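PDB 5UX5: BIFUNCTIONAL PROTEIN Proline utilization A (PutA) from Corynebacterium freiburgense, which catalyses both oxidative steps of proline breakdown to glutamate, joining an FAD-dependent proline dehydrogenase and an NAD-dependent aldehyde dehydrogenase in one chain. Local coordinates for residues Ala942-Ile947 and Leu1045-Arg1050; Glu936-Ala941 and Gln986-Lys991. All coordinates share one frame; numbering follows the deposited sequence.

Interaction 1 (Ala942-Ile947 and Leu1045-Arg1050)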
loop_
_atom_site.group_PDB
_atom_site.type_symbol
_atom_site.label_atom_id
_atom_site.label_comp_id
_atom_site.label_asym_id
_atom_site.label_seq_id
_atom_site.Cartn_x
_atom_site.Cartn_y
_atom_site.Cartn_z
ATOM N N ALA A 942 -9.160 -39.750 -12.796
ATOM C CA ALA A 942 -9.321 -39.812 -11.347
ATOM C C ALA A 942 -7.992 -39.621 -10.633
ATOM O O ALA A 942 -7.928 -38.954 -9.593
ATOM C CB ALA A 942 -9.943 -41.136 -10.920
ATOM N N ALA A 943 -6.928 -40.232 -11.155
ATOM C CA ALA A 943 -5.633 -40.171 -10.487
ATOM C C ALA A 943 -5.014 -38.795 -10.611
ATOM O O ALA A 943 -4.439 -38.277 -9.644
ATOM C CB ALA A 943 -4.681 -41.224 -11.059
ATOM N N LEU A 944 -5.102 -38.209 -11.807
ATOM C CA LEU A 944 -4.501 -36.907 -12.043
ATOM C C LEU A 944 -5.221 -35.806 -11.268
ATOM O O LEU A 944 -4.586 -34.819 -10.868
ATOM C CB LEU A 944 -4.485 -36.620 -13.551
ATOM C CG LEU A 944 -3.578 -37.588 -14.331
ATOM C CD1 LEU A 944 -3.580 -37.323 -15.812
ATOM C CD2 LEU A 944 -2.180 -37.545 -13.819
ATOM N N ASP A 945 -6.535 -35.955 -11.044
ATOM C CA ASP A 945 -7.249 -35.046 -10.153
ATOM C C ASP A 945 -6.674 -35.114 -8.747
ATOM O O ASP A 945 -6.425 -34.087 -8.110
ATOM C CB ASP A 945 -8.744 -35.368 -10.145
ATOM C CG ASP A 945 -9.458 -34.930 -11.436
ATOM O OD1 ASP A 945 -8.856 -34.192 -12.244
ATOM O OD2 ASP A 945 -10.636 -35.317 -11.644
ATOM N N GLU A 946 -6.446 -36.322 -8.245
ATOM C CA GLU A 946 -5.857 -36.464 -6.918
ATOM C C GLU A 946 -4.515 -35.747 -6.831
ATOM O O GLU A 946 -4.270 -34.994 -5.887
ATOM C CB GLU A 946 -5.702 -37.941 -6.576
ATOM C CG GLU A 946 -5.150 -38.206 -5.194
ATOM C CD GLU A 946 -6.063 -37.763 -4.074
ATOM O OE1 GLU A 946 -5.539 -37.539 -2.963
ATOM O OE2 GLU A 946 -7.290 -37.651 -4.289
ATOM N N ILE A 947 -3.632 -35.967 -7.812
ATOM C CA ILE A 947 -2.294 -35.367 -7.766
ATOM C C ILE A 947 -2.380 -33.854 -7.874
ATOM O O ILE A 947 -1.676 -33.123 -7.162
ATOM C CB ILE A 947 -1.389 -35.942 -8.868
ATOM C CG1 ILE A 947 -1.161 -37.411 -8.676
ATOM C CG2 ILE A 947 -0.087 -35.196 -8.943
ATOM C CD1 ILE A 947 -0.512 -37.960 -9.892
ATOM N N LEU A 1045 -10.114 -32.884 -20.749
ATOM C CA LEU A 1045 -8.779 -33.392 -20.458
ATOM C C LEU A 1045 -8.798 -34.353 -19.285
ATOM O O LEU A 1045 -9.479 -34.127 -18.276
ATOM C CB LEU A 1045 -7.796 -32.274 -20.154
ATOM C CG LEU A 1045 -7.658 -31.274 -21.278
ATOM C CD1 LEU A 1045 -6.523 -30.297 -20.960
ATOM C CD2 LEU A 1045 -7.462 -31.964 -22.596
ATOM N N ALA A 1046 -8.036 -35.434 -19.436
ATOM C CA ALA A 1046 -7.789 -36.311 -18.308
ATOM C C ALA A 1046 -7.021 -35.572 -17.229
ATOM O O ALA A 1046 -7.274 -35.773 -16.040
ATOM C CB ALA A 1046 -7.032 -37.555 -18.770
ATOM N N ASP A 1047 -6.082 -34.707 -17.631
ATOM C CA ASP A 1047 -5.208 -34.017 -16.689
ATOM C C ASP A 1047 -6.011 -33.014 -15.882
ATOM O O ASP A 1047 -6.289 -31.908 -16.356
ATOM C CB ASP A 1047 -4.066 -33.303 -17.408
ATOM C CG ASP A 1047 -2.872 -33.002 -16.454
ATOM O OD1 ASP A 1047 -3.002 -33.236 -15.233
ATOM O OD2 ASP A 1047 -1.818 -32.517 -16.917
ATOM N N GLY A 1048 -6.299 -33.355 -14.623
ATOM C CA GLY A 1048 -7.009 -32.433 -13.758
ATOM C C GLY A 1048 -6.254 -31.151 -13.469
ATOM O O GLY A 1048 -6.886 -30.122 -13.163
ATOM N N ARG A 1049 -4.916 -31.174 -13.583
ATOM C CA ARG A 1049 -4.158 -29.939 -13.434
ATOM C C ARG A 1049 -4.678 -28.874 -14.379
ATOM O O ARG A 1049 -4.602 -27.687 -14.063
ATOM C CB ARG A 1049 -2.668 -30.178 -13.685
ATOM C CG ARG A 1049 -1.796 -28.967 -13.412
ATOM C CD ARG A 1049 -2.056 -28.418 -12.001
ATOM N NE ARG A 1049 -1.283 -27.211 -11.683
ATOM C CZ ARG A 1049 -1.672 -25.963 -11.982
ATOM N NH1 ARG A 1049 -2.816 -25.742 -12.611
ATOM N NH2 ARG A 1049 -0.917 -24.919 -11.656
ATOM N N ARG A 1050 -5.238 -29.277 -15.522
ATOM C CA ARG A 1050 -5.909 -28.353 -16.424
ATOM C C ARG A 1050 -7.425 -28.366 -16.270
ATOM O O ARG A 1050 -8.024 -27.304 -16.074
ATOM C CB ARG A 1050 -5.561 -28.664 -17.876
ATOM C CG ARG A 1050 -4.101 -28.597 -18.241
ATOM C CD ARG A 1050 -3.464 -27.302 -17.870
ATOM N NE ARG A 1050 -4.329 -26.183 -18.197
ATOM C CZ ARG A 1050 -4.131 -24.947 -17.746
ATOM N NH1 ARG A 1050 -3.076 -24.685 -16.964
ATOM N NH2 ARG A 1050 -4.987 -23.981 -18.062
#

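Interaction 2 (Glu936-Ala941 and Gln986-Lys991)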
loop_
_atom_site.group_PDB
_atom_site.type_symbol
_atom_site.label_atom_id
_atom_site.label_comp_id
_atom_site.label_asym_id
_atom_site.label_seq_id
_atom_site.Cartn_x
_atom_site.Cartn_y
_atom_site.Cartn_z
ATOM N N GLU A 936 -10.137 -46.823 -18.815
ATOM C CA GLU A 936 -8.759 -46.363 -18.886
ATOM C C GLU A 936 -8.726 -44.853 -18.698
ATOM O O GLU A 936 -8.073 -44.334 -17.786
ATOM C CB GLU A 936 -8.124 -46.770 -20.222
ATOM N N PHE A 937 -9.485 -44.149 -19.535
ATOM C CA PHE A 937 -9.493 -42.696 -19.500
ATOM C C PHE A 937 -9.991 -42.171 -18.157
ATOM O O PHE A 937 -9.420 -41.221 -17.603
ATOM C CB PHE A 937 -10.367 -42.169 -20.633
ATOM C CG PHE A 937 -10.595 -40.681 -20.595
ATOM C CD1 PHE A 937 -9.639 -39.808 -21.103
ATOM C CD2 PHE A 937 -11.763 -40.156 -20.066
ATOM C CE1 PHE A 937 -9.850 -38.445 -21.102
ATOM C CE2 PHE A 937 -11.975 -38.805 -20.058
ATOM C CZ PHE A 937 -11.018 -37.936 -20.573
ATOM N N LEU A 938 -11.055 -42.763 -17.617
ATOM C CA LEU A 938 -11.598 -42.231 -16.374
ATOM C C LEU A 938 -10.706 -42.544 -15.189
ATOM O O LEU A 938 -10.604 -41.727 -14.272
ATOM C CB LEU A 938 -13.012 -42.749 -16.141
ATOM C CG LEU A 938 -13.988 -42.230 -17.201
ATOM C CD1 LEU A 938 -15.264 -43.019 -17.190
ATOM C CD2 LEU A 938 -14.262 -40.752 -16.941
ATOM N N LYS A 939 -10.041 -43.697 -15.184
ATOM C CA LYS A 939 -9.077 -43.946 -14.117
ATOM C C LYS A 939 -7.912 -42.969 -14.205
ATOM O O LYS A 939 -7.417 -42.478 -13.186
ATOM C CB LYS A 939 -8.591 -45.392 -14.154
ATOM C CG LYS A 939 -9.668 -46.426 -13.771
ATOM C CD LYS A 939 -9.109 -47.848 -13.855
ATOM C CE LYS A 939 -10.125 -48.921 -13.444
ATOM N NZ LYS A 939 -11.417 -48.849 -14.181
ATOM N N ARG A 940 -7.493 -42.637 -15.415
ATOM C CA ARG A 940 -6.382 -41.718 -15.566
ATOM C C ARG A 940 -6.769 -40.320 -15.087
ATOM O O ARG A 940 -5.951 -39.624 -14.477
ATOM C CB ARG A 940 -5.939 -41.712 -17.027
ATOM C CG ARG A 940 -4.827 -40.750 -17.320
ATOM C CD ARG A 940 -4.548 -40.709 -18.795
ATOM N NE ARG A 940 -3.481 -39.770 -19.077
ATOM C CZ ARG A 940 -2.209 -40.040 -18.809
ATOM N NH1 ARG A 940 -1.906 -41.205 -18.248
ATOM N NH2 ARG A 940 -1.247 -39.156 -19.074
ATOM N N ALA A 941 -8.020 -39.904 -15.340
ATOM C CA ALA A 941 -8.507 -38.611 -14.870
ATOM C C ALA A 941 -8.745 -38.614 -13.367
ATOM O O ALA A 941 -8.612 -37.563 -12.722
ATOM C CB ALA A 941 -9.794 -38.217 -15.597
ATOM N N GLN A 986 -17.384 -38.724 -21.037
ATOM C CA GLN A 986 -16.918 -37.386 -20.671
ATOM C C GLN A 986 -17.772 -36.797 -19.557
ATOM O O GLN A 986 -17.247 -36.163 -18.635
ATOM C CB GLN A 986 -16.912 -36.457 -21.888
ATOM C CG GLN A 986 -15.961 -36.897 -22.987
ATOM C CD GLN A 986 -16.139 -36.134 -24.294
ATOM O OE1 GLN A 986 -16.730 -35.058 -24.327
ATOM N NE2 GLN A 986 -15.631 -36.697 -25.380
ATOM N N PHE A 987 -19.088 -37.018 -19.605
ATOM C CA PHE A 987 -19.914 -36.591 -18.485
ATOM C C PHE A 987 -19.479 -37.232 -17.166
ATOM O O PHE A 987 -19.621 -36.620 -16.107
ATOM C CB PHE A 987 -21.385 -36.876 -18.754
ATOM C CG PHE A 987 -22.300 -36.073 -17.888
ATOM C CD1 PHE A 987 -22.618 -34.759 -18.227
ATOM C CD2 PHE A 987 -22.808 -36.594 -16.711
ATOM C CE1 PHE A 987 -23.447 -33.984 -17.418
ATOM C CE2 PHE A 987 -23.644 -35.823 -15.887
ATOM C CZ PHE A 987 -23.961 -34.516 -16.245
ATOM N N ASN A 988 -19.014 -38.484 -17.192
ATOM C CA ASN A 988 -18.505 -39.104 -15.970
ATOM C C ASN A 988 -17.194 -38.457 -15.532
ATOM O O ASN A 988 -16.941 -38.281 -14.330
ATOM C CB ASN A 988 -18.327 -40.608 -16.172
ATOM C CG ASN A 988 -19.653 -41.363 -16.186
ATOM O OD1 ASN A 988 -20.687 -40.852 -15.753
ATOM N ND2 ASN A 988 -19.617 -42.594 -16.683
ATOM N N ARG A 989 -16.348 -38.090 -16.495
ATOM C CA ARG A 989 -15.140 -37.362 -16.145
ATOM C C ARG A 989 -15.480 -36.071 -15.413
ATOM O O ARG A 989 -14.740 -35.655 -14.519
ATOM C CB ARG A 989 -14.310 -37.055 -17.394
ATOM C CG ARG A 989 -12.899 -36.643 -17.056
ATOM C CD ARG A 989 -12.760 -35.132 -16.753
ATOM N NE ARG A 989 -11.407 -34.821 -16.310
ATOM C CZ ARG A 989 -11.018 -34.871 -15.043
ATOM N NH1 ARG A 989 -11.868 -35.187 -14.088
ATOM N NH2 ARG A 989 -9.774 -34.615 -14.738
ATOM N N LEU A 990 -16.562 -35.390 -15.827
ATOM C CA LEU A 990 -17.014 -34.203 -15.107
ATOM C C LEU A 990 -17.646 -34.549 -13.756
ATOM O O LEU A 990 -17.594 -33.738 -12.829
ATOM C CB LEU A 990 -17.990 -33.387 -15.968
ATOM C CG LEU A 990 -17.557 -32.777 -17.320
ATOM C CD1 LEU A 990 -18.576 -31.819 -17.815
ATOM C CD2 LEU A 990 -16.223 -32.099 -17.258
ATOM N N LYS A 991 -18.240 -35.734 -13.605
ATOM C CA LYS A 991 -18.794 -36.095 -12.298
ATOM C C LYS A 991 -17.671 -36.349 -11.289
ATOM O O LYS A 991 -17.789 -35.985 -10.115
ATOM C CB LYS A 991 -19.738 -37.303 -12.437
#

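Interaction 1 (Ala942-Ile947 and Leu1045-Arg1050)
Leu944 and Asp945 both turn CG anti to the carbonyl carbon, beside their own backbone N (chi1 -65° and -74°), whereas Asp1047 has CG anti to its backbone N (chi1 -160°). The leucine thus lies along the start of the 1045-1050 turn: its CB stands 3.8 Å from Ala1046 O, and one branch, CD1, reaches Asp1047 CA at 3.8 Å. Asp945 instead brings the tip of its carboxylate, OD1, to 3.0 Å from Gly1048 CA, and the same oxygen forms a salt bridge with Arg989 NH2. Having no side chain, Gly1048 lets the backbones draw together, with Asp945 CA and Gly1048 CA 4.5 Å apart; glycine, lacking a CB, lets Asp945 OD1 lie directly against its CA. Asp1047 is the N-cap of the short helix 1048-1051, and its OD1 accepts from Arg1049 N (3.3 Å), the donor approaching from above the carboxylate plane. A short acidic side chain suits this position, because it can fold back onto a first-turn N-H that has no carbonyl one turn earlier in the helix to pair with. Asp1047 OD2 is engaged by Ser580 OG, while Asp915 takes the backbone N-H groups of Ala1046 and Asp1047. These bonds tie the turn to strands 580-591 and 911-915, which pair antiparallel in a sheet of the aldehyde dehydrogenase part. Helix 936-953 also packs against the turn through Phe937 and Arg940, which touch the side chain of Ala1046.

Interaction 2 (Glu936-Ala941 and Gln986-Lys991)
Phe937, in the first turn of helix 936-953, begins the contact. Its CG is anti to the backbone N, and the ring leans obliquely on the aliphatic part of Arg989, with Phe937 CE2 3.8 Å from Arg989 CG. The two side chains cross at about a right angle, the ring and guanidinium planes being 87° apart, so the phenylalanine meets the methylenes rather than stacking on the charged group. Leu938 follows, with CG beside its own backbone N. Its branched end spreads over the neighbouring helix: CD2 settles against the backbone at Arg989 N (3.4 Å), and CD1 meets Asn988 CB at 4.0 Å. A leucine suits this seat because its two methyls can address neighbouring residues together. One turn after Phe937 comes Ala941, whose CB sits over the centre of one face of the Arg989 guanidinium, 3.6 Å from CZ. Here a small side chain allows the flat group to lie close to the helix. Arg989 gets there by a bend in its chain (chi2 -86°), which carries the guanidinium along helix 936-953 past the methyl. Helices 936-953 and 984-997 run nearly parallel at this point, their local axes 10.0 Å apart and crossing at -19°. They belong to the C-terminal region, whose parallel strands and helices are consistent with a Rossmann-like fold. Apolar groups thus receive the arginine's methylenes and guanidinium face, while NH2 pairs with Asp945, farther along helix 936-953, and NE with Leu1045 O; the carboxylate probably offsets the charge of the buried guanidinium.

In the fold
Arg989 links the two contacts, whose centres lie about 9 Å apart. From interaction 2 its NH2 makes a salt bridge to Asp945 OD1 (2.7 Å), and its NE reaches Leu1045 O (2.8 Å) in a probable hydrogen bond, both acceptors belonging to interaction 1. Asp945 therefore touches Gly1048 with the same oxygen that bridges to the arginine. Ala941 CB also packs on Ala1046 O at 3.5 Å, and helix 936-953 supplies one side of both contacts. Their segments alternate, so the two contacts cross along the chain. The residues of both belong to neither the FAD nor the NAD pocket; the contacts pack the C-terminal helices and the 1045-1050 turn together.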